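Local coordinates for protein AtxE2 (Asticcacaulis excentricus, PDB 5TXE) that hydrolyses the isopeptide bond of the threaded lasso peptides astexin-2 and astexin-3, converting them into linear peptides, at residues Val402-Leu407 with Glu414-Leu419; Asp418-Pro423 with Pro456-Gly461; Arg430-Ile435 with Pro518-Leu523; Val434-Ser439 with Phe462-Phe467; Phe543-Thr548 with Ile654-Phe659. The protein carries 1 engineered substitution. One frame throughout, in Å; residues are numbered along the deposited sequence.

Contact 1 (Val402-Leu407 with Glu414-Leu419); sequences VERLTL and EVFSDL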
# COMPACT_ATOMS: atom_id res chain seq x y z
N VAL A 402 -7.56 -14.90 15.66
CA VAL A 402 -6.89 -15.04 14.38
C VAL A 402 -6.11 -16.35 14.25
O VAL A 402 -5.39 -16.73 15.15
CB VAL A 402 -5.87 -13.91 14.19
CG1 VAL A 402 -5.33 -13.93 12.77
CG2 VAL A 402 -6.55 -12.60 14.45
N GLU A 403 -6.17 -16.98 13.10
CA GLU A 403 -5.45 -18.19 12.88
C GLU A 403 -4.89 -18.16 11.45
O GLU A 403 -5.64 -17.95 10.51
CB GLU A 403 -6.42 -19.35 13.10
CG GLU A 403 -6.15 -20.53 12.22
CD GLU A 403 -7.16 -21.68 12.39
OE1 GLU A 403 -8.22 -21.51 13.11
OE2 GLU A 403 -6.86 -22.75 11.77
N ARG A 404 -3.60 -18.38 11.28
CA ARG A 404 -3.03 -18.41 9.94
C ARG A 404 -3.26 -19.73 9.25
O ARG A 404 -2.92 -20.74 9.80
CB ARG A 404 -1.56 -18.17 10.00
CG ARG A 404 -0.94 -18.10 8.61
CD ARG A 404 0.24 -17.15 8.60
NE ARG A 404 -0.16 -15.74 8.68
CZ ARG A 404 0.67 -14.71 8.54
NH1 ARG A 404 1.98 -14.90 8.30
NH2 ARG A 404 0.20 -13.49 8.61
N LEU A 405 -3.84 -19.68 8.04
CA LEU A 405 -4.17 -20.83 7.22
C LEU A 405 -3.07 -21.03 6.20
O LEU A 405 -2.52 -20.05 5.68
CB LEU A 405 -5.47 -20.63 6.40
CG LEU A 405 -6.76 -20.29 7.12
CD1 LEU A 405 -7.82 -19.90 6.09
CD2 LEU A 405 -7.24 -21.47 7.92
N THR A 406 -2.84 -22.30 5.86
CA THR A 406 -1.89 -22.66 4.85
C THR A 406 -2.37 -23.81 4.04
O THR A 406 -3.00 -24.76 4.53
CB THR A 406 -0.54 -23.08 5.47
OG1 THR A 406 -0.77 -24.14 6.37
CG2 THR A 406 0.16 -21.90 6.21
N LEU A 407 -2.11 -23.72 2.75
CA LEU A 407 -2.41 -24.79 1.89
C LEU A 407 -1.60 -24.66 0.60
O LEU A 407 -0.90 -23.65 0.37
CB LEU A 407 -3.91 -24.89 1.61
CG LEU A 407 -4.66 -23.74 0.91
CD1 LEU A 407 -4.43 -23.69 -0.60
CD2 LEU A 407 -6.16 -23.94 1.19
N GLU A 414 2.25 -22.63 -2.92
CA GLU A 414 2.04 -22.42 -1.50
C GLU A 414 1.24 -21.15 -1.26
O GLU A 414 1.54 -20.12 -1.84
CB GLU A 414 3.39 -22.30 -0.77
CG GLU A 414 4.26 -23.56 -0.88
CD GLU A 414 5.63 -23.46 -0.24
OE1 GLU A 414 5.98 -22.45 0.43
OE2 GLU A 414 6.35 -24.46 -0.34
N VAL A 415 0.25 -21.23 -0.40
CA VAL A 415 -0.63 -20.13 -0.11
C VAL A 415 -0.71 -19.92 1.40
O VAL A 415 -0.80 -20.90 2.14
CB VAL A 415 -2.03 -20.47 -0.58
CG1 VAL A 415 -3.01 -19.37 -0.16
CG2 VAL A 415 -2.02 -20.66 -2.08
N PHE A 416 -0.68 -18.67 1.86
CA PHE A 416 -1.18 -18.42 3.21
C PHE A 416 -2.32 -17.40 3.16
O PHE A 416 -2.49 -16.67 2.16
CB PHE A 416 -0.06 -18.02 4.16
CG PHE A 416 0.33 -16.55 4.11
CD1 PHE A 416 1.31 -16.10 3.25
CD2 PHE A 416 -0.26 -15.64 4.99
CE1 PHE A 416 1.71 -14.76 3.24
CE2 PHE A 416 0.10 -14.30 4.98
CZ PHE A 416 1.09 -13.86 4.11
N SER A 417 -3.12 -17.40 4.23
CA SER A 417 -4.10 -16.37 4.48
C SER A 417 -4.46 -16.40 5.93
O SER A 417 -4.07 -17.32 6.61
CB SER A 417 -5.33 -16.63 3.63
OG SER A 417 -5.04 -16.37 2.27
N ASP A 418 -5.19 -15.40 6.43
CA ASP A 418 -5.58 -15.33 7.83
C ASP A 418 -7.08 -15.48 7.97
O ASP A 418 -7.82 -14.89 7.22
CB ASP A 418 -5.07 -14.05 8.48
CG ASP A 418 -3.52 -14.06 8.69
OD1 ASP A 418 -3.00 -15.02 9.33
OD2 ASP A 418 -2.81 -13.13 8.20
N LEU A 419 -7.50 -16.35 8.90
CA LEU A 419 -8.86 -16.55 9.25
C LEU A 419 -9.11 -15.75 10.52
O LEU A 419 -8.37 -15.86 11.48
CB LEU A 419 -9.14 -18.01 9.45
CG LEU A 419 -10.52 -18.33 10.02
CD1 LEU A 419 -11.60 -17.93 9.04
CD2 LEU A 419 -10.67 -19.81 10.39

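Contact 2 (Asp418-Pro423 with Pro456-Gly461); sequences DLVLPP and PLATAG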
# COMPACT_ATOMS: atom_id res chain seq x y z
N ASP A 418 -5.19 -15.40 6.43
CA ASP A 418 -5.58 -15.33 7.83
C ASP A 418 -7.08 -15.48 7.97
O ASP A 418 -7.82 -14.89 7.22
CB ASP A 418 -5.07 -14.05 8.48
CG ASP A 418 -3.52 -14.06 8.69
OD1 ASP A 418 -3.00 -15.02 9.33
OD2 ASP A 418 -2.81 -13.13 8.20
N LEU A 419 -7.50 -16.35 8.90
CA LEU A 419 -8.86 -16.55 9.25
C LEU A 419 -9.11 -15.75 10.52
O LEU A 419 -8.37 -15.86 11.48
CB LEU A 419 -9.14 -18.01 9.45
CG LEU A 419 -10.52 -18.33 10.02
CD1 LEU A 419 -11.60 -17.93 9.04
CD2 LEU A 419 -10.67 -19.81 10.39
N VAL A 420 -10.17 -14.95 10.51
CA VAL A 420 -10.53 -14.17 11.68
C VAL A 420 -11.89 -14.57 12.11
O VAL A 420 -12.80 -14.63 11.29
CB VAL A 420 -10.53 -12.69 11.32
CG1 VAL A 420 -10.71 -11.82 12.56
CG2 VAL A 420 -9.25 -12.33 10.57
N LEU A 421 -12.08 -14.88 13.39
CA LEU A 421 -13.40 -15.34 13.87
C LEU A 421 -13.95 -14.40 14.89
O LEU A 421 -13.21 -13.76 15.62
CB LEU A 421 -13.30 -16.72 14.48
CG LEU A 421 -12.84 -17.77 13.45
CD1 LEU A 421 -12.39 -19.10 14.11
CD2 LEU A 421 -13.94 -18.06 12.47
N PRO A 422 -15.27 -14.34 15.01
CA PRO A 422 -15.84 -13.47 16.01
C PRO A 422 -15.35 -13.81 17.40
O PRO A 422 -15.11 -14.97 17.67
CB PRO A 422 -17.32 -13.76 15.94
CG PRO A 422 -17.53 -14.41 14.62
CD PRO A 422 -16.27 -15.12 14.27
N PRO A 423 -15.19 -12.80 18.27
CA PRO A 423 -14.77 -13.06 19.67
C PRO A 423 -15.50 -14.21 20.45
O PRO A 423 -14.85 -14.96 21.16
CB PRO A 423 -14.99 -11.70 20.36
CG PRO A 423 -15.06 -10.68 19.25
CD PRO A 423 -15.62 -11.41 18.07
N PRO A 456 -13.90 -5.24 12.67
CA PRO A 456 -15.31 -4.97 12.80
C PRO A 456 -16.23 -5.96 12.11
O PRO A 456 -17.29 -6.27 12.63
CB PRO A 456 -15.44 -3.58 12.22
CG PRO A 456 -14.10 -2.95 12.43
CD PRO A 456 -13.16 -4.07 12.18
N LEU A 457 -15.85 -6.51 10.95
CA LEU A 457 -16.68 -7.55 10.33
C LEU A 457 -16.78 -8.81 11.24
O LEU A 457 -17.86 -9.40 11.41
CB LEU A 457 -16.12 -7.96 8.97
CG LEU A 457 -16.52 -7.08 7.79
CD1 LEU A 457 -15.68 -7.30 6.54
CD2 LEU A 457 -17.97 -7.26 7.47
N ALA A 458 -15.65 -9.23 11.80
CA ALA A 458 -15.68 -10.34 12.73
C ALA A 458 -16.55 -9.99 13.96
O ALA A 458 -17.35 -10.79 14.38
CB ALA A 458 -14.30 -10.71 13.16
N THR A 459 -16.39 -8.80 14.50
CA THR A 459 -17.20 -8.37 15.60
C THR A 459 -18.68 -8.46 15.26
O THR A 459 -19.50 -8.76 16.11
CB THR A 459 -16.80 -6.97 16.03
OG1 THR A 459 -15.45 -7.00 16.54
CG2 THR A 459 -17.75 -6.44 17.06
N ALA A 460 -19.04 -8.26 14.02
CA ALA A 460 -20.44 -8.34 13.63
C ALA A 460 -20.93 -9.73 13.36
O ALA A 460 -22.07 -9.87 12.89
CB ALA A 460 -20.65 -7.52 12.37
N GLY A 461 -20.11 -10.77 13.56
CA GLY A 461 -20.59 -12.14 13.42
C GLY A 461 -20.16 -12.87 12.17
O GLY A 461 -20.64 -13.96 11.90

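Contact 3 (Arg430-Ile435 with Pro518-Leu523); sequences RLPLVI and PARVGL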
# COMPACT_ATOMS: atom_id res chain seq x y z
N ARG A 430 -21.74 -22.76 12.01
CA ARG A 430 -21.39 -22.42 10.61
C ARG A 430 -21.67 -20.97 10.30
O ARG A 430 -22.82 -20.57 10.28
CB ARG A 430 -22.17 -23.22 9.62
CG ARG A 430 -21.50 -24.51 9.23
CD ARG A 430 -22.19 -25.16 8.05
NE ARG A 430 -21.70 -26.52 7.93
CZ ARG A 430 -20.58 -26.89 7.31
NH1 ARG A 430 -19.77 -26.03 6.69
NH2 ARG A 430 -20.25 -28.16 7.32
N LEU A 431 -20.63 -20.18 10.03
CA LEU A 431 -20.77 -18.71 9.83
C LEU A 431 -20.85 -18.25 8.37
O LEU A 431 -20.35 -18.91 7.49
CB LEU A 431 -19.57 -18.01 10.44
CG LEU A 431 -19.45 -18.19 11.95
CD1 LEU A 431 -18.08 -17.74 12.36
CD2 LEU A 431 -20.50 -17.41 12.74
N PRO A 432 -21.48 -17.09 8.11
CA PRO A 432 -21.26 -16.45 6.81
C PRO A 432 -19.82 -15.94 6.76
O PRO A 432 -19.19 -15.66 7.78
CB PRO A 432 -22.27 -15.32 6.81
CG PRO A 432 -22.40 -14.93 8.25
CD PRO A 432 -22.29 -16.26 9.02
N LEU A 433 -19.27 -15.91 5.57
CA LEU A 433 -17.91 -15.54 5.36
C LEU A 433 -17.80 -14.29 4.50
O LEU A 433 -18.50 -14.15 3.47
CB LEU A 433 -17.24 -16.68 4.62
CG LEU A 433 -15.76 -16.49 4.23
CD1 LEU A 433 -14.84 -16.32 5.39
CD2 LEU A 433 -15.28 -17.64 3.37
N VAL A 434 -16.86 -13.43 4.85
CA VAL A 434 -16.51 -12.29 3.99
C VAL A 434 -15.02 -12.36 3.69
O VAL A 434 -14.19 -12.53 4.59
CB VAL A 434 -16.83 -10.96 4.68
CG1 VAL A 434 -16.29 -9.80 3.86
CG2 VAL A 434 -18.33 -10.85 4.89
N ILE A 435 -14.68 -12.21 2.42
CA ILE A 435 -13.29 -12.26 1.96
C ILE A 435 -12.79 -10.84 1.70
O ILE A 435 -13.43 -10.08 0.96
CB ILE A 435 -13.17 -13.10 0.70
CG1 ILE A 435 -13.68 -14.53 0.97
CG2 ILE A 435 -11.76 -13.14 0.25
CD1 ILE A 435 -13.88 -15.34 -0.29
N PRO A 518 -21.11 -22.28 2.81
CA PRO A 518 -20.59 -21.90 1.52
C PRO A 518 -21.60 -21.22 0.60
O PRO A 518 -21.20 -20.62 -0.41
CB PRO A 518 -20.14 -23.23 0.90
CG PRO A 518 -21.02 -24.26 1.60
CD PRO A 518 -21.15 -23.76 2.99
N ALA A 519 -22.87 -21.31 0.95
CA ALA A 519 -23.89 -20.56 0.23
C ALA A 519 -23.92 -19.09 0.70
O ALA A 519 -24.76 -18.36 0.20
CB ALA A 519 -25.27 -21.21 0.45
N ARG A 520 -23.14 -18.71 1.73
CA ARG A 520 -23.18 -17.32 2.27
C ARG A 520 -21.80 -16.66 2.33
O ARG A 520 -21.32 -16.24 3.38
CB ARG A 520 -23.91 -17.26 3.61
CG ARG A 520 -25.38 -17.72 3.52
CD ARG A 520 -26.10 -17.38 4.82
NE ARG A 520 -25.69 -18.18 5.96
CZ ARG A 520 -25.60 -17.75 7.22
NH1 ARG A 520 -25.79 -16.47 7.56
NH2 ARG A 520 -25.25 -18.61 8.18
N VAL A 521 -21.19 -16.59 1.16
CA VAL A 521 -19.85 -16.03 1.02
C VAL A 521 -19.86 -14.70 0.26
O VAL A 521 -20.32 -14.63 -0.89
CB VAL A 521 -18.92 -16.98 0.30
CG1 VAL A 521 -17.54 -16.40 0.26
CG2 VAL A 521 -18.91 -18.30 1.05
N GLY A 522 -19.30 -13.70 0.92
CA GLY A 522 -19.15 -12.38 0.38
C GLY A 522 -17.73 -12.14 -0.06
O GLY A 522 -16.80 -12.65 0.55
N LEU A 523 -17.57 -11.32 -1.10
CA LEU A 523 -16.28 -11.01 -1.60
C LEU A 523 -16.10 -9.49 -1.75
O LEU A 523 -17.00 -8.85 -2.27
CB LEU A 523 -16.09 -11.68 -2.95
CG LEU A 523 -14.80 -11.46 -3.67
CD1 LEU A 523 -13.63 -12.09 -2.92
CD2 LEU A 523 -14.89 -12.07 -5.06

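Contact 4 (Val434-Ser439 with Phe462-Phe467); sequences VIVQYS and FAVLSF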
# COMPACT_ATOMS: atom_id res chain seq x y z
N VAL A 434 -16.86 -13.43 4.85
CA VAL A 434 -16.51 -12.29 3.99
C VAL A 434 -15.02 -12.36 3.69
O VAL A 434 -14.19 -12.53 4.59
CB VAL A 434 -16.83 -10.96 4.68
CG1 VAL A 434 -16.29 -9.80 3.86
CG2 VAL A 434 -18.33 -10.85 4.89
N ILE A 435 -14.68 -12.21 2.42
CA ILE A 435 -13.29 -12.26 1.96
C ILE A 435 -12.79 -10.84 1.70
O ILE A 435 -13.43 -10.08 0.96
CB ILE A 435 -13.17 -13.10 0.70
CG1 ILE A 435 -13.68 -14.53 0.97
CG2 ILE A 435 -11.76 -13.14 0.25
CD1 ILE A 435 -13.88 -15.34 -0.29
N VAL A 436 -11.66 -10.50 2.35
CA VAL A 436 -10.97 -9.24 2.21
C VAL A 436 -9.61 -9.54 1.54
O VAL A 436 -8.94 -10.49 1.95
CB VAL A 436 -10.78 -8.58 3.54
CG1 VAL A 436 -10.00 -7.30 3.44
CG2 VAL A 436 -12.10 -8.31 4.16
N GLN A 437 -9.22 -8.75 0.54
CA GLN A 437 -8.01 -8.96 -0.21
C GLN A 437 -7.05 -7.73 -0.15
O GLN A 437 -7.48 -6.65 0.23
CB GLN A 437 -8.36 -9.19 -1.68
CG GLN A 437 -9.50 -10.13 -1.94
CD GLN A 437 -9.70 -10.31 -3.43
OE1 GLN A 437 -8.86 -10.92 -4.11
NE2 GLN A 437 -10.77 -9.76 -3.96
N TYR A 438 -5.80 -7.83 -0.61
CA TYR A 438 -5.16 -9.05 -1.08
C TYR A 438 -3.78 -9.23 -0.49
O TYR A 438 -2.98 -9.98 -1.05
CB TYR A 438 -5.04 -9.10 -2.60
CG TYR A 438 -4.53 -7.83 -3.28
CD1 TYR A 438 -3.16 -7.61 -3.50
CD2 TYR A 438 -5.43 -6.84 -3.71
CE1 TYR A 438 -2.72 -6.46 -4.12
CE2 TYR A 438 -4.99 -5.70 -4.34
CZ TYR A 438 -3.64 -5.51 -4.57
OH TYR A 438 -3.22 -4.38 -5.20
N SER A 439 -3.52 -8.54 0.62
CA SER A 439 -2.35 -8.78 1.42
C SER A 439 -2.70 -8.86 2.89
O SER A 439 -3.53 -8.10 3.41
CB SER A 439 -1.18 -7.82 1.20
OG SER A 439 -1.61 -6.54 0.97
N PHE A 462 -19.27 -12.29 11.37
CA PHE A 462 -18.76 -12.95 10.18
C PHE A 462 -17.44 -13.64 10.47
O PHE A 462 -16.66 -13.18 11.30
CB PHE A 462 -18.52 -11.94 9.06
CG PHE A 462 -19.76 -11.31 8.57
CD1 PHE A 462 -20.51 -11.93 7.61
CD2 PHE A 462 -20.16 -10.09 9.06
CE1 PHE A 462 -21.67 -11.35 7.15
CE2 PHE A 462 -21.31 -9.48 8.61
CZ PHE A 462 -22.07 -10.10 7.66
N ALA A 463 -17.21 -14.76 9.77
CA ALA A 463 -15.85 -15.24 9.57
C ALA A 463 -15.29 -14.36 8.48
O ALA A 463 -16.02 -14.03 7.52
CB ALA A 463 -15.84 -16.68 9.07
N VAL A 464 -14.04 -13.98 8.64
CA VAL A 464 -13.38 -13.14 7.66
C VAL A 464 -12.10 -13.84 7.21
O VAL A 464 -11.30 -14.29 8.03
CB VAL A 464 -13.00 -11.76 8.23
CG1 VAL A 464 -12.40 -10.90 7.14
CG2 VAL A 464 -14.20 -11.09 8.81
N LEU A 465 -11.96 -13.97 5.92
CA LEU A 465 -10.76 -14.46 5.33
C LEU A 465 -10.00 -13.27 4.81
O LEU A 465 -10.40 -12.64 3.84
CB LEU A 465 -11.09 -15.43 4.21
CG LEU A 465 -9.90 -16.00 3.45
CD1 LEU A 465 -9.03 -16.87 4.32
CD2 LEU A 465 -10.44 -16.82 2.29
N SER A 466 -8.88 -13.01 5.44
CA SER A 466 -7.92 -12.03 4.99
C SER A 466 -6.95 -12.75 4.06
O SER A 466 -5.99 -13.39 4.49
CB SER A 466 -7.20 -11.43 6.20
OG SER A 466 -6.30 -10.43 5.81
N PHE A 467 -7.24 -12.60 2.77
CA PHE A 467 -6.57 -13.29 1.68
C PHE A 467 -5.28 -12.67 1.28
O PHE A 467 -5.21 -11.48 1.06
CB PHE A 467 -7.46 -13.19 0.46
CG PHE A 467 -6.97 -13.90 -0.76
CD1 PHE A 467 -6.55 -15.21 -0.70
CD2 PHE A 467 -7.04 -13.28 -1.98
CE1 PHE A 467 -6.12 -15.88 -1.85
CE2 PHE A 467 -6.64 -13.93 -3.14
CZ PHE A 467 -6.19 -15.24 -3.08
O HOH W 1 -5.47 -7.84 5.47

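Contact 5 (Phe543-Thr548 with Ile654-Phe659); sequences FAAAVT and IDWFRF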
# COMPACT_ATOMS: atom_id res chain seq x y z
N PHE A 543 -20.22 -16.82 -5.00
CA PHE A 543 -20.37 -15.64 -4.12
C PHE A 543 -21.79 -15.16 -3.99
O PHE A 543 -22.45 -14.94 -4.96
CB PHE A 543 -19.43 -14.56 -4.64
CG PHE A 543 -18.02 -15.04 -4.70
CD1 PHE A 543 -17.32 -15.26 -3.53
CD2 PHE A 543 -17.42 -15.30 -5.87
CE1 PHE A 543 -16.04 -15.71 -3.56
CE2 PHE A 543 -16.14 -15.77 -5.90
CZ PHE A 543 -15.45 -15.96 -4.74
N ALA A 544 -22.28 -14.97 -2.78
CA ALA A 544 -23.63 -14.54 -2.62
C ALA A 544 -23.79 -13.00 -2.51
O ALA A 544 -24.94 -12.49 -2.49
CB ALA A 544 -24.20 -15.17 -1.38
N ALA A 545 -22.69 -12.28 -2.35
CA ALA A 545 -22.69 -10.79 -2.29
C ALA A 545 -21.29 -10.26 -2.47
O ALA A 545 -20.31 -10.99 -2.20
CB ALA A 545 -23.29 -10.30 -1.00
N ALA A 546 -21.18 -9.05 -3.02
CA ALA A 546 -19.88 -8.47 -3.26
C ALA A 546 -19.87 -6.97 -3.08
O ALA A 546 -20.93 -6.31 -3.19
CB ALA A 546 -19.37 -8.86 -4.61
N VAL A 547 -18.68 -6.45 -2.76
CA VAL A 547 -18.40 -5.06 -2.68
C VAL A 547 -17.10 -4.83 -3.42
O VAL A 547 -16.18 -5.62 -3.31
CB VAL A 547 -18.24 -4.59 -1.25
CG1 VAL A 547 -17.89 -3.10 -1.22
CG2 VAL A 547 -19.56 -4.81 -0.49
N THR A 548 -17.04 -3.76 -4.23
CA THR A 548 -15.80 -3.35 -4.90
C THR A 548 -15.64 -1.83 -4.79
O THR A 548 -16.63 -1.12 -4.68
CB THR A 548 -15.80 -3.83 -6.36
OG1 THR A 548 -14.58 -3.46 -6.95
CG2 THR A 548 -16.86 -3.16 -7.22
N ILE A 654 -20.35 -3.17 5.99
CA ILE A 654 -20.89 -4.06 7.03
C ILE A 654 -22.39 -4.19 6.88
O ILE A 654 -22.92 -5.30 6.93
CB ILE A 654 -20.53 -3.57 8.42
CG1 ILE A 654 -19.05 -3.77 8.63
CG2 ILE A 654 -21.25 -4.34 9.51
CD1 ILE A 654 -18.50 -3.03 9.83
N ASP A 655 -23.09 -3.09 6.67
CA ASP A 655 -24.52 -3.17 6.55
C ASP A 655 -24.89 -4.05 5.35
O ASP A 655 -25.87 -4.80 5.37
CB ASP A 655 -25.16 -1.80 6.30
CG ASP A 655 -25.09 -0.85 7.50
OD1 ASP A 655 -24.71 -1.26 8.61
OD2 ASP A 655 -25.39 0.36 7.31
N TRP A 656 -24.14 -3.90 4.28
CA TRP A 656 -24.47 -4.61 3.06
C TRP A 656 -24.38 -6.11 3.29
O TRP A 656 -25.29 -6.84 2.91
CB TRP A 656 -23.53 -4.19 1.96
CG TRP A 656 -23.67 -4.82 0.65
CD1 TRP A 656 -22.87 -5.78 0.13
CD2 TRP A 656 -24.54 -4.43 -0.39
NE1 TRP A 656 -23.21 -6.06 -1.15
CE2 TRP A 656 -24.25 -5.26 -1.51
CE3 TRP A 656 -25.57 -3.51 -0.50
CZ2 TRP A 656 -24.95 -5.19 -2.69
CZ3 TRP A 656 -26.26 -3.42 -1.72
CH2 TRP A 656 -25.92 -4.20 -2.80
N PHE A 657 -23.25 -6.56 3.83
CA PHE A 657 -23.10 -7.98 4.12
C PHE A 657 -24.07 -8.52 5.19
O PHE A 657 -24.60 -9.62 5.05
CB PHE A 657 -21.67 -8.31 4.44
CG PHE A 657 -20.76 -8.31 3.23
CD1 PHE A 657 -21.08 -9.01 2.12
CD2 PHE A 657 -19.64 -7.53 3.21
CE1 PHE A 657 -20.27 -8.96 1.00
CE2 PHE A 657 -18.81 -7.49 2.11
CZ PHE A 657 -19.11 -8.24 1.02
N ARG A 658 -24.38 -7.73 6.21
CA ARG A 658 -25.42 -8.14 7.16
C ARG A 658 -26.76 -8.31 6.49
O ARG A 658 -27.51 -9.25 6.81
CB ARG A 658 -25.58 -7.16 8.30
CG ARG A 658 -24.41 -7.17 9.25
CD ARG A 658 -24.62 -6.23 10.45
NE ARG A 658 -25.57 -6.80 11.38
CZ ARG A 658 -26.64 -6.20 11.90
NH1 ARG A 658 -26.92 -4.92 11.69
NH2 ARG A 658 -27.41 -6.91 12.70
N PHE A 659 -27.08 -7.43 5.54
CA PHE A 659 -28.34 -7.48 4.85
C PHE A 659 -28.42 -8.74 3.97
O PHE A 659 -29.39 -9.47 4.07
CB PHE A 659 -28.60 -6.18 4.03
CG PHE A 659 -29.91 -6.18 3.24
CD1 PHE A 659 -31.07 -5.79 3.81
CD2 PHE A 659 -29.93 -6.58 1.93
CE1 PHE A 659 -32.26 -5.83 3.10
CE2 PHE A 659 -31.09 -6.58 1.20
CZ PHE A 659 -32.25 -6.20 1.78

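Contact 1 (Val402-Leu407 with Glu414-Leu419)
Arg404 reaches across to Asp418 with a chain whose CG is anti to the backbone N (chi1 -176°) and which then bends at chi2 and chi3. It approaches side-on: Arg404 NE lies 3.0 Å from Asp418 OD1 in a nearly straight bond, and Arg404 NH2 3.1 Å from Asp418 OD2. Both oxygens use their syn lone pairs, so this two-nitrogen salt bridge fixes the rotation of the carboxylate; Ser440 also bonds to OD2. Phe416, its CG in the crowded position between N and carbonyl carbon, brings CE2 3.6 Å above the centre of the Arg404 guanidinium, the two planes 37° apart. The strands 401-408 and 414-421 form an antiparallel beta hairpin at one edge of the mixed sheet of the hydrolase domain, with Leu405 N bonding to Ser417 O at 2.8 Å. On the other face, Leu405 CG lies 4.0 Å from Leu419 CB, and Leu407 CD1 lies 4.0 Å from Val415 CB. Helix 494-512 covers that face, where Leu506 and Leu510 touch Leu407 and Leu419.

Contact 2 (Asp418-Pro423 with Pro456-Gly461)
The ring-bearing side chains are Pro422 and Pro423, both puckered C-gamma exo and both turned to the backbone at the helix end. Pro422 offers the CB-CG side of its ring: CB is 3.4 Å from Ala458 O, and CG is 3.9 Å from Gly461 C. Pro423 touches with CD, 4.1 Å from Ala458 O and 4.2 Å from Thr459 CA. Gly461 N also bonds to Ala458 O at 2.9 Å in the Schellman motif that ends the helix. Gly461 has a positive phi of 105°, where a beta carbon would collide with the carbonyl oxygen of Ala460. Ala458 CB points toward the strand and meets Val420 CG1 at 3.8 Å, a methyl set anti to the backbone N. No hydrogen bond spans the two segments, so they meet by van der Waals packing. Helix 454-459 packs against the end of strand 414-421, while Pro400 touches both Val420 and Ala458, Val464 of strand 463-467 backs Val420, and Leu431 of strand 431-436 backs Pro422.

Contact 3 (Arg430-Ile435 with Pro518-Leu523)
Val521 CG1 is the bump that fits between two neighbours, 4.0 Å from Leu433 CD2 and 3.8 Å from Ile435 CD1. Two residues further on, Leu523 CD1 sits against the branch point of Ile435, 3.8 Å from its CB. These four side chains share a face of the sheet, and Leu503 and Ile507 of helix 494-512 pack on that face. On the other face, Gly522 lies beside Val434, where a CB would come within 3.7 Å of Val434 CG2. Arg520, bent at chi3 (-70°), lays one face of its guanidinium along the Pro432 ring, with Pro432 CB 3.8 Å above the plane and offset toward the rim. Asp517 pairs with its NE, and Leu661 O accepts from NH1. An alanine in place of Arg520 would remove the guanidinium with both ties, and would probably leave Pro432 less well covered. The strands 431-436 and 521-525 are parallel neighbours in the central sheet of the alpha/beta-hydrolase fold. Gly522 N bonds to Leu433 O at 2.7 Å and 176°; backbone bonds thus set the register, apolar side chains fill the helix-covered face, and charge appears near the start of the segments, where Arg520 packs on Pro432.

Contact 4 (Val434-Ser439 with Phe462-Phe467)
Ser466 OG is gripped by two hydrogen bonds, one to a water at 2.7 Å and one to Ser440 OG. The same water donates to Ser439 O at 2.8 Å, so it bridges the ends of the two segments. Further back the strands 431-436 and 463-467 run parallel, as the two strands of a beta-alpha-beta unit completed by helix 454-459. Phe467 N meets Val436 O at 2.8 Å, nearly along the C=O axis, and Val434 N meets Ala463 O in the same way. On the side facing helix 454-459, Val434 CG2 makes an off-centre CH-pi contact with the Phe462 ring, 4.1 Å from its centroid, while Val436 CG2 meets Val464 CG1 obliquely at 4.0 Å. Gln437 lies alongside Phe467 and brings OE1 to the ring edge, 3.7 Å from CD2; its NE2 bonds to Thr524 O. The peptide bond before Tyr438 is cis; Tyr438 CA makes a CA-H...O contact with Phe467 O at 3.2 Å, and Tyr438 N bonds to Thr448 OG1. Tyr438, which stabilises the alkoxide intermediate, moves to point toward the isopeptide bond; its ring lies beside Ala527, the engineered nucleophile position, and meets an aromatic ring of the bound peptide edge-to-face.

Contact 5 (Phe543-Thr548 with Ile654-Phe659)
In this alpha/beta-hydrolase domain, helix 643-662 covers one face of the central sheet, and here it runs antiparallel to strand 545-548, with an angle of 167° and axes 9.0 Å apart. Two consecutive aromatic residues make the contact. Trp656, its CG anti to the backbone N (chi1 179°), runs alongside Val547 with the two side chains pointing opposite ways, so that Trp656 CD1 comes to 3.5 Å from Val547 CG2. Phe657 has its CG anti to the carbonyl carbon; it crosses Val547 obliquely, and its CZ lies 3.8 Å from the same Val547 CG2 methyl, which is therefore shared by both rings. One face of the Phe657 ring carries Trp656 CD1, offset toward the rim, while Ala545 O lies at its edge. An alanine in place of Trp656 would remove the indole and its edge-to-face contacts with Trp660 and Trp678, and would probably loosen the packing on Val547. The Trp656 indole NE1 points a weak hydrogen bond at Ala546 O, 3.1 Å away and bent to 125°.

From the N terminus, contact 1 comes first and closes the short hairpin loop between strands 401-408 and 414-421. Contact 2 begins on the end of that second strand, sharing Asp418 and Leu419, and reaches forward to helix 454-459. Contacts 3 and 4 both start from strand 431-436: contact 4 closes the shorter beta-alpha-beta loop to strand 463-467, and contact 3 spans the longer loop to strand 521-525. Both cross contact 2, whose segments alternate with theirs. Contact 5 follows in series, where strand 545-548, beside strand 521-525, meets helix 643-662. Together they tie the hairpin edge of the sheet to its centre and its covering helices; Leu457 packing on Ile654 links contacts 2 and 5.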